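Local coordinates for conserved uncharacterized protein (predicted phosphoesterase COG0622) (Streptococcus pneumoniae, PDB 3CK2) that is functionally uncharacterised but probably hydrolyses phosphoester bonds, as a calcineurin-like phosphoesterase with two manganese ions bound close together, at residues 21-26 and 48-53; 39-44 and 59-64. All blocks are in the same frame, centred on the assembly; numbering follows the deposited sequence.

Contact 1 (21-26 and 48-53); sequences IVEEVR and SPLWEG
R26 of segment 21-26 runs beside L50 and E52 of segment 48-53, with its CG and CD set against E52 O. Its CB only approaches L50 O. CG, anti to the backbone N (chi1 -178°), comes to 3.4 Å from E52 O, and CD closes to 3.2 Å from the same oxygen. The chain is bent at chi2, where CD is set beside E52 O, and again at chi3, which places NE. NE and NH2 are hydrogen-bonded to chain just beyond one of the segments, which probably helps hold the guanidinium in place. At its edge, in plane, NH1 stands 2.9 Å from P49 O. The E52 carboxylate adds charge alone: OE1 is 3.8 Å from NH1, a long salt bridge well out of the guanidinium plane.

L50 crosses R26 at about a right angle and lays CD2 over one face of the guanidinium. The same methyl meets the extended chain of E23, 3.5 Å from its CB, so that one leucine methyl lies between the guanidinium face of R26 and the aliphatic chain of E23. Deeper in, V22 CG1 bridges L50 CB and W51 CZ3, at 4.1 and 4.0 Å. An ST turn, with S48 OG accepting from L50 N at 3.3 Å, opens the 3-10 segment.

Helix 19-29 thus has two sides at work: V25 packs on strand 7-12, while V22, E23 and R26 receive the loop that leads into strand 54-56, whose I54 and V56 touch R26 and W51.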
ATOM      1  N   ILE A  21      13.057  -9.392   0.199  1.00 23.44           N
ATOM      2  CA  ILE A  21      11.728  -9.278  -0.452  1.00 23.47           C
ATOM      3  C   ILE A  21      11.439  -7.871  -0.990  1.00 23.41           C
ATOM      4  O   ILE A  21      10.812  -7.694  -2.039  1.00 24.46           O
ATOM      5  CB  ILE A  21      10.530  -9.856   0.401  1.00 22.98           C
ATOM      6  CG1 ILE A  21       9.358 -10.182  -0.543  1.00 23.53           C
ATOM      7  CG2 ILE A  21      10.086  -8.946   1.533  1.00 19.96           C
ATOM      8  CD1 ILE A  21       9.634 -11.298  -1.579  1.00 20.69           C
ATOM      9  N   VAL A  22      11.903  -6.879  -0.261  1.00 23.82           N
ATOM     10  CA  VAL A  22      11.775  -5.483  -0.665  1.00 23.76           C
ATOM     11  C   VAL A  22      12.581  -5.200  -1.948  1.00 23.63           C
ATOM     12  O   VAL A  22      12.080  -4.548  -2.870  1.00 23.70           O
ATOM     13  CB  VAL A  22      12.195  -4.571   0.514  1.00 23.59           C
ATOM     14  CG1 VAL A  22      12.371  -3.111   0.056  1.00 22.67           C
ATOM     15  CG2 VAL A  22      11.168  -4.713   1.618  1.00 21.54           C
ATOM     16  N   GLU A  23      13.822  -5.691  -1.979  1.00 23.90           N
ATOM     17  CA  GLU A  23      14.714  -5.597  -3.166  1.00 24.42           C
ATOM     18  C   GLU A  23      14.110  -6.307  -4.391  1.00 23.94           C
ATOM     19  O   GLU A  23      14.150  -5.798  -5.493  1.00 23.30           O
ATOM     20  CB  GLU A  23      16.094  -6.209  -2.856  1.00 24.25           C
ATOM     21  CG  GLU A  23      17.120  -6.093  -3.995  1.00 24.57           C
ATOM     22  CD  GLU A  23      18.487  -6.726  -3.684  1.00 25.64           C
ATOM     23  OE1 GLU A  23      18.572  -7.583  -2.775  1.00 28.39           O
ATOM     24  OE2 GLU A  23      19.475  -6.404  -4.392  1.00 27.41           O
ATOM     25  N   GLU A  24      13.573  -7.499  -4.165  1.00 24.72           N
ATOM     26  CA  GLU A  24      12.974  -8.301  -5.219  1.00 25.30           C
ATOM     27  C   GLU A  24      11.781  -7.599  -5.856  1.00 24.89           C
ATOM     28  O   GLU A  24      11.658  -7.578  -7.077  1.00 26.04           O
ATOM     29  CB  GLU A  24      12.542  -9.653  -4.681  1.00 24.89           C
ATOM     30  CG  GLU A  24      12.008 -10.507  -5.789  1.00 28.44           C
ATOM     31  CD  GLU A  24      11.768 -11.958  -5.399  1.00 29.10           C
ATOM     32  OE1 GLU A  24      12.089 -12.341  -4.230  1.00 33.17           O
ATOM     33  OE2 GLU A  24      11.258 -12.685  -6.294  1.00 28.55           O
ATOM     34  N   VAL A  25      10.924  -7.019  -5.029  1.00 23.89           N
ATOM     35  CA  VAL A  25       9.745  -6.282  -5.498  1.00 23.62           C
ATOM     36  C   VAL A  25      10.121  -4.936  -6.173  1.00 23.43           C
ATOM     37  O   VAL A  25       9.541  -4.568  -7.216  1.00 22.56           O
ATOM     38  CB  VAL A  25       8.700  -6.083  -4.316  1.00 22.91           C
ATOM     39  CG1 VAL A  25       7.664  -4.990  -4.623  1.00 20.31           C
ATOM     40  CG2 VAL A  25       8.058  -7.422  -3.960  1.00 20.60           C
ATOM     41  N   ARG A  26      11.091  -4.224  -5.589  1.00 23.65           N
ATOM     42  CA  ARG A  26      11.660  -3.040  -6.225  1.00 23.79           C
ATOM     43  C   ARG A  26      12.133  -3.379  -7.646  1.00 23.25           C
ATOM     44  O   ARG A  26      11.670  -2.773  -8.635  1.00 22.66           O
ATOM     45  CB  ARG A  26      12.841  -2.429  -5.432  1.00 23.80           C
ATOM     46  CG  ARG A  26      13.361  -1.125  -6.142  1.00 24.32           C
ATOM     47  CD  ARG A  26      14.852  -0.767  -6.028  1.00 25.63           C
ATOM     48  NE  ARG A  26      15.759  -1.891  -6.238  1.00 26.51           N
ATOM     49  CZ  ARG A  26      16.984  -1.959  -5.717  1.00 28.59           C
ATOM     50  NH1 ARG A  26      17.427  -0.961  -4.989  1.00 31.27           N
ATOM     51  NH2 ARG A  26      17.783  -3.014  -5.919  1.00 28.09           N
ATOM     52  N   SER A  48      18.510   3.290   3.018  1.00 25.31           N
ATOM     53  CA  SER A  48      18.731   2.101   2.194  1.00 24.86           C
ATOM     54  C   SER A  48      18.524   2.405   0.703  1.00 24.72           C
ATOM     55  O   SER A  48      17.530   3.042   0.308  1.00 24.80           O
ATOM     56  CB  SER A  48      17.821   0.950   2.580  1.00 24.65           C
ATOM     57  OG  SER A  48      18.178  -0.219   1.866  1.00 24.53           O
ATOM     58  N   PRO A  49      19.458   1.932  -0.136  1.00 24.85           N
ATOM     59  CA  PRO A  49      19.256   2.067  -1.581  1.00 24.72           C
ATOM     60  C   PRO A  49      18.131   1.210  -2.125  1.00 24.55           C
ATOM     61  O   PRO A  49      17.737   1.405  -3.260  1.00 24.95           O
ATOM     62  CB  PRO A  49      20.605   1.658  -2.175  1.00 24.80           C
ATOM     63  CG  PRO A  49      21.260   0.834  -1.130  1.00 25.33           C
ATOM     64  CD  PRO A  49      20.744   1.281   0.196  1.00 24.49           C
ATOM     65  N   LEU A  50      17.601   0.294  -1.312  1.00 25.08           N
ATOM     66  CA  LEU A  50      16.385  -0.466  -1.634  1.00 24.88           C
ATOM     67  C   LEU A  50      15.141   0.416  -1.807  1.00 24.90           C
ATOM     68  O   LEU A  50      14.159  -0.002  -2.435  1.00 25.22           O
ATOM     69  CB  LEU A  50      16.134  -1.526  -0.551  1.00 25.16           C
ATOM     70  CG  LEU A  50      17.264  -2.574  -0.392  1.00 25.90           C
ATOM     71  CD1 LEU A  50      16.880  -3.602   0.698  1.00 24.72           C
ATOM     72  CD2 LEU A  50      17.658  -3.275  -1.743  1.00 23.42           C
ATOM     73  N   TRP A  51      15.187   1.644  -1.288  1.00 24.34           N
ATOM     74  CA  TRP A  51      14.043   2.536  -1.374  1.00 24.35           C
ATOM     75  C   TRP A  51      14.010   3.376  -2.638  1.00 24.17           C
ATOM     76  O   TRP A  51      13.073   4.164  -2.812  1.00 24.30           O
ATOM     77  CB  TRP A  51      13.972   3.465  -0.171  1.00 24.11           C
ATOM     78  CG  TRP A  51      13.756   2.765   1.131  1.00 25.37           C
ATOM     79  CD1 TRP A  51      14.521   2.891   2.273  1.00 25.22           C
ATOM     80  CD2 TRP A  51      12.743   1.793   1.438  1.00 24.62           C
ATOM     81  NE1 TRP A  51      14.024   2.079   3.270  1.00 25.29           N
ATOM     82  CE2 TRP A  51      12.928   1.408   2.793  1.00 24.83           C
ATOM     83  CE3 TRP A  51      11.694   1.221   0.715  1.00 22.91           C
ATOM     84  CZ2 TRP A  51      12.094   0.493   3.429  1.00 25.09           C
ATOM     85  CZ3 TRP A  51      10.880   0.316   1.345  1.00 24.55           C
ATOM     86  CH2 TRP A  51      11.085  -0.047   2.695  1.00 24.59           C
ATOM     87  N   GLU A  52      15.022   3.244  -3.487  1.00 23.76           N
ATOM     88  CA  GLU A  52      15.056   3.987  -4.753  1.00 23.65           C
ATOM     89  C   GLU A  52      13.934   3.471  -5.637  1.00 23.12           C
ATOM     90  O   GLU A  52      13.866   2.273  -5.920  1.00 23.46           O
ATOM     91  CB  GLU A  52      16.393   3.815  -5.502  1.00 24.19           C
ATOM     92  CG  GLU A  52      17.635   4.321  -4.791  0.30 23.07           C
ATOM     93  CD  GLU A  52      18.905   3.670  -5.323  0.30 22.41           C
ATOM     94  OE1 GLU A  52      18.855   2.500  -5.761  0.30 19.49           O
ATOM     95  OE2 GLU A  52      19.956   4.324  -5.292  0.30 19.97           O
ATOM     96  N   GLY A  53      13.058   4.385  -6.048  1.00 22.88           N
ATOM     97  CA  GLY A  53      11.864   4.080  -6.834  1.00 23.02           C
ATOM     98  C   GLY A  53      10.592   3.812  -6.015  1.00 23.19           C
ATOM     99  O   GLY A  53       9.497   3.692  -6.598  1.00 23.11           O
TER

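Contact 2 (39-44 and 59-64); sequences NGDSEL and GNMDFY. With MN (manganese (II) ion), chain B.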
ATOM      1  N   ASN A  39       4.118   0.634   2.957  1.00 21.36           N
ATOM      2  CA  ASN A  39       3.328   1.359   3.953  1.00 21.19           C
ATOM      3  C   ASN A  39       3.870   1.240   5.390  1.00 21.32           C
ATOM      4  O   ASN A  39       3.180   1.548   6.364  1.00 20.41           O
ATOM      5  CB  ASN A  39       1.863   0.914   3.876  1.00 21.21           C
ATOM      6  CG  ASN A  39       1.247   1.126   2.499  1.00 20.99           C
ATOM      7  OD1 ASN A  39       1.744   1.939   1.708  1.00 22.40           O
ATOM      8  ND2 ASN A  39       0.137   0.397   2.211  1.00 17.29           N
ATOM      9  N   GLY A  40       5.117   0.779   5.489  1.00 22.01           N
ATOM     10  CA  GLY A  40       5.888   0.823   6.713  1.00 21.63           C
ATOM     11  C   GLY A  40       6.070  -0.491   7.443  1.00 21.87           C
ATOM     12  O   GLY A  40       5.601  -1.562   7.035  1.00 22.05           O
ATOM     13  N   ASP A  41       6.749  -0.367   8.575  1.00 22.59           N
ATOM     14  CA  ASP A  41       7.230  -1.492   9.382  1.00 21.98           C
ATOM     15  C   ASP A  41       8.148  -2.377   8.549  1.00 22.00           C
ATOM     16  O   ASP A  41       7.994  -3.588   8.510  1.00 23.46           O
ATOM     17  CB  ASP A  41       6.055  -2.266   9.943  1.00 21.71           C
ATOM     18  CG  ASP A  41       5.622  -1.796  11.285  1.00 19.48           C
ATOM     19  OD1 ASP A  41       6.112  -0.769  11.758  1.00 15.09           O
ATOM     20  OD2 ASP A  41       4.762  -2.509  11.868  1.00 20.59           O
ATOM     21  N   SER A  42       9.093  -1.758   7.857  1.00 21.83           N
ATOM     22  CA  SER A  42      10.128  -2.495   7.118  1.00 21.71           C
ATOM     23  C   SER A  42      11.269  -2.933   8.023  1.00 21.71           C
ATOM     24  O   SER A  42      11.904  -3.977   7.788  1.00 21.24           O
ATOM     25  CB  SER A  42      10.678  -1.656   5.946  1.00 21.85           C
ATOM     26  OG  SER A  42      11.251  -0.459   6.368  1.00 20.67           O
ATOM     27  N   GLU A  43      11.533  -2.107   9.039  1.00 21.65           N
ATOM     28  CA  GLU A  43      12.652  -2.272   9.975  1.00 21.99           C
ATOM     29  C   GLU A  43      14.017  -2.063   9.301  1.00 22.03           C
ATOM     30  O   GLU A  43      15.040  -2.454   9.837  1.00 21.72           O
ATOM     31  CB  GLU A  43      12.577  -3.596  10.716  1.00 21.26           C
ATOM     32  CG  GLU A  43      11.269  -3.804  11.502  1.00 21.85           C
ATOM     33  CD  GLU A  43      11.281  -5.149  12.236  1.00 24.01           C
ATOM     34  OE1 GLU A  43      12.381  -5.704  12.417  1.00 28.27           O
ATOM     35  OE2 GLU A  43      10.209  -5.681  12.599  1.00 29.17           O
ATOM     36  N   LEU A  44      13.990  -1.389   8.143  1.00 22.54           N
ATOM     37  CA  LEU A  44      15.160  -1.021   7.365  1.00 22.37           C
ATOM     38  C   LEU A  44      15.481   0.448   7.614  1.00 22.27           C
ATOM     39  O   LEU A  44      14.648   1.204   8.123  1.00 21.63           O
ATOM     40  CB  LEU A  44      14.920  -1.273   5.850  1.00 21.99           C
ATOM     41  CG  LEU A  44      14.475  -2.668   5.402  1.00 22.95           C
ATOM     42  CD1 LEU A  44      14.362  -2.751   3.859  1.00 23.95           C
ATOM     43  CD2 LEU A  44      15.364  -3.801   5.973  1.00 21.31           C
ATOM     44  N   GLY A  59       6.341   3.188   9.942  1.00 19.88           N
ATOM     45  CA  GLY A  59       5.573   2.332  10.823  1.00 19.80           C
ATOM     46  C   GLY A  59       5.967   2.503  12.283  1.00 19.40           C
ATOM     47  O   GLY A  59       7.022   3.074  12.601  1.00 19.31           O
ATOM     48  N   ASN A  60       5.138   2.004  13.192  1.00 19.17           N
ATOM     49  CA  ASN A  60       5.516   2.066  14.616  1.00 18.76           C
ATOM     50  C   ASN A  60       6.779   1.250  14.987  1.00 18.07           C
ATOM     51  O   ASN A  60       7.415   1.538  16.002  1.00 18.90           O
ATOM     52  CB  ASN A  60       4.350   1.689  15.522  1.00 19.28           C
ATOM     53  CG  ASN A  60       3.853   0.268  15.305  1.00 19.26           C
ATOM     54  OD1 ASN A  60       3.513  -0.094  14.186  1.00 22.27           O
ATOM     55  ND2 ASN A  60       3.746  -0.518  16.391  1.00 15.35           N
HETATM   56  N   MSE A  61       7.123   0.256  14.166  1.00 17.43           N
HETATM   57  CA  MSE A  61       8.287  -0.612  14.374  1.00 17.62           C
HETATM   58  C   MSE A  61       9.483  -0.152  13.529  1.00 16.99           C
HETATM   59  O   MSE A  61      10.457  -0.873  13.405  1.00 17.68           O
HETATM   60  CB  MSE A  61       7.961  -2.102  14.052  1.00 17.31           C
HETATM   61  CG  MSE A  61       6.938  -2.745  14.970  1.00 18.15           C
HETATM   62 SE   MSE A  61       7.374  -2.563  16.866  0.70 19.25          SE
HETATM   63  CE  MSE A  61       5.943  -3.539  17.722  1.00 17.62           C
ATOM     64  N   ASP A  62       9.391   1.054  12.976  1.00 17.17           N
ATOM     65  CA  ASP A  62      10.485   1.745  12.320  1.00 17.17           C
ATOM     66  C   ASP A  62      11.024   2.781  13.293  1.00 16.53           C
ATOM     67  O   ASP A  62      10.310   3.728  13.646  1.00 18.05           O
ATOM     68  CB  ASP A  62      10.005   2.449  11.024  1.00 16.91           C
ATOM     69  CG  ASP A  62       9.658   1.471   9.919  1.00 16.96           C
ATOM     70  OD1 ASP A  62      10.349   0.453   9.825  1.00 15.51           O
ATOM     71  OD2 ASP A  62       8.726   1.733   9.127  1.00 15.57           O
ATOM     72  N   PHE A  63      12.256   2.595  13.752  1.00 15.80           N
ATOM     73  CA  PHE A  63      12.778   3.394  14.856  1.00 15.89           C
ATOM     74  C   PHE A  63      13.731   4.493  14.410  1.00 16.19           C
ATOM     75  O   PHE A  63      13.856   5.489  15.094  1.00 17.14           O
ATOM     76  CB  PHE A  63      13.392   2.504  15.929  1.00 16.00           C
ATOM     77  CG  PHE A  63      12.393   1.561  16.553  1.00 15.75           C
ATOM     78  CD1 PHE A  63      11.290   2.051  17.232  1.00 17.16           C
ATOM     79  CD2 PHE A  63      12.531   0.198  16.444  1.00 15.85           C
ATOM     80  CE1 PHE A  63      10.356   1.184  17.805  1.00 16.80           C
ATOM     81  CE2 PHE A  63      11.587  -0.670  17.030  1.00 15.35           C
ATOM     82  CZ  PHE A  63      10.513  -0.175  17.688  1.00 14.50           C
ATOM     83  N   TYR A  64      14.338   4.314  13.236  1.00 16.38           N
ATOM     84  CA  TYR A  64      15.202   5.290  12.627  1.00 16.52           C
ATOM     85  C   TYR A  64      14.406   6.511  12.185  1.00 16.31           C
ATOM     86  O   TYR A  64      13.269   6.404  11.597  1.00 16.94           O
ATOM     87  CB  TYR A  64      15.912   4.744  11.376  1.00 16.89           C
ATOM     88  CG  TYR A  64      16.562   3.388  11.459  1.00 16.63           C
ATOM     89  CD1 TYR A  64      17.801   3.225  12.031  1.00 16.96           C
ATOM     90  CD2 TYR A  64      15.966   2.283  10.862  1.00 17.39           C
ATOM     91  CE1 TYR A  64      18.418   1.996  12.073  1.00 17.16           C
ATOM     92  CE2 TYR A  64      16.580   1.036  10.890  1.00 17.36           C
ATOM     93  CZ  TYR A  64      17.804   0.902  11.499  1.00 18.10           C
ATOM     94  OH  TYR A  64      18.419  -0.336  11.527  1.00 18.83           O
TER
HETATM   95 MN    MN B 201       3.755  -4.441  11.453  0.80 18.33          MN
HETATM   96  O   HOH W   1       9.456   1.475   6.635  1.00 20.93           O
HETATM   97  O   HOH W   2      16.627  -2.380  11.914  1.00 41.15           O
HETATM   98  O   HOH W   3      12.991   0.965  10.328  1.00 27.37           O
HETATM   99  O   HOH W   4       4.157  -5.138  13.508  1.00 18.54           O
HETATM  100  O   HOH W   5       2.032  -3.583  12.522  1.00 20.43           O
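The carboxylates of D62 and D41 accept backbone N-H groups from the opposite loop in the tight half of this contact. D62 sits at the end of a type I turn from G59, its CG beside its own backbone N (chi1 -70°), and both OD1 and OD2 reach segment 39-44. OD2 accepts from D41 N at 2.9 Å, met 42° above the carboxylate plane, and from G59 N at 2.9 Å, reached from the same face. OD1 takes E43 N nearly along its C-O axis, at 2.9 Å and 157°. In return D41 OD1 receives M61 N on its syn side at 2.8 Å. The backbones of G40 and G59 come close, with their CA atoms 4.4 Å apart.

The Gly-Asp at 40-41 and Gly-Asn at 59-60 are signature elements of calcineurin-like phosphoesterases, and here they serve the two-metal site. D41 OD2 binds one manganese at 2.2 Å and is a ligand of the second as well; N60 OD1 ligates that second ion. D14, H16, H84, H113 and H115 supply the other protein ligands, while two waters complete the shell of the first ion.

Farther along, direct bonds give way to water. One water donates both to D62 OD1 and to L44 O; a second donates to E43 O at 2.6 Å and is also hydrogen-bonded to Y64 OH. The Y64 ring approaches L44 O through CD2, 3.2 Å away, with E43 O at its edge. E43 OE2 is hydrogen-bonded to H16, while its CG lies beside M61 O. The selenomethionine M61, whose CB lies against D41, is exposed, and its side-chain end leads away from 39-44.

How the contacts relate
From the N terminus, strand 7-12 leads into helix 19-29, which supplies 21-26, and the chain returns through strand 35-38, parallel to 7-12, in a beta-alpha-beta crossover. The metal-binding loop 39-44 follows directly, then 48-53, where contact 1 closes its loop back onto the helix. Strand 54-56 joins the sheet at its outer edge before 59-64 turns back to 39-44 and closes contact 2. The segments alternate, so the two closures cross rather than nest. They also touch: W51 CZ2 packs 3.2 Å from S42 OG, and L50 CD1 meets L44 CD1. Together they tie helix 19-29 and the edge strand to the dimanganese site.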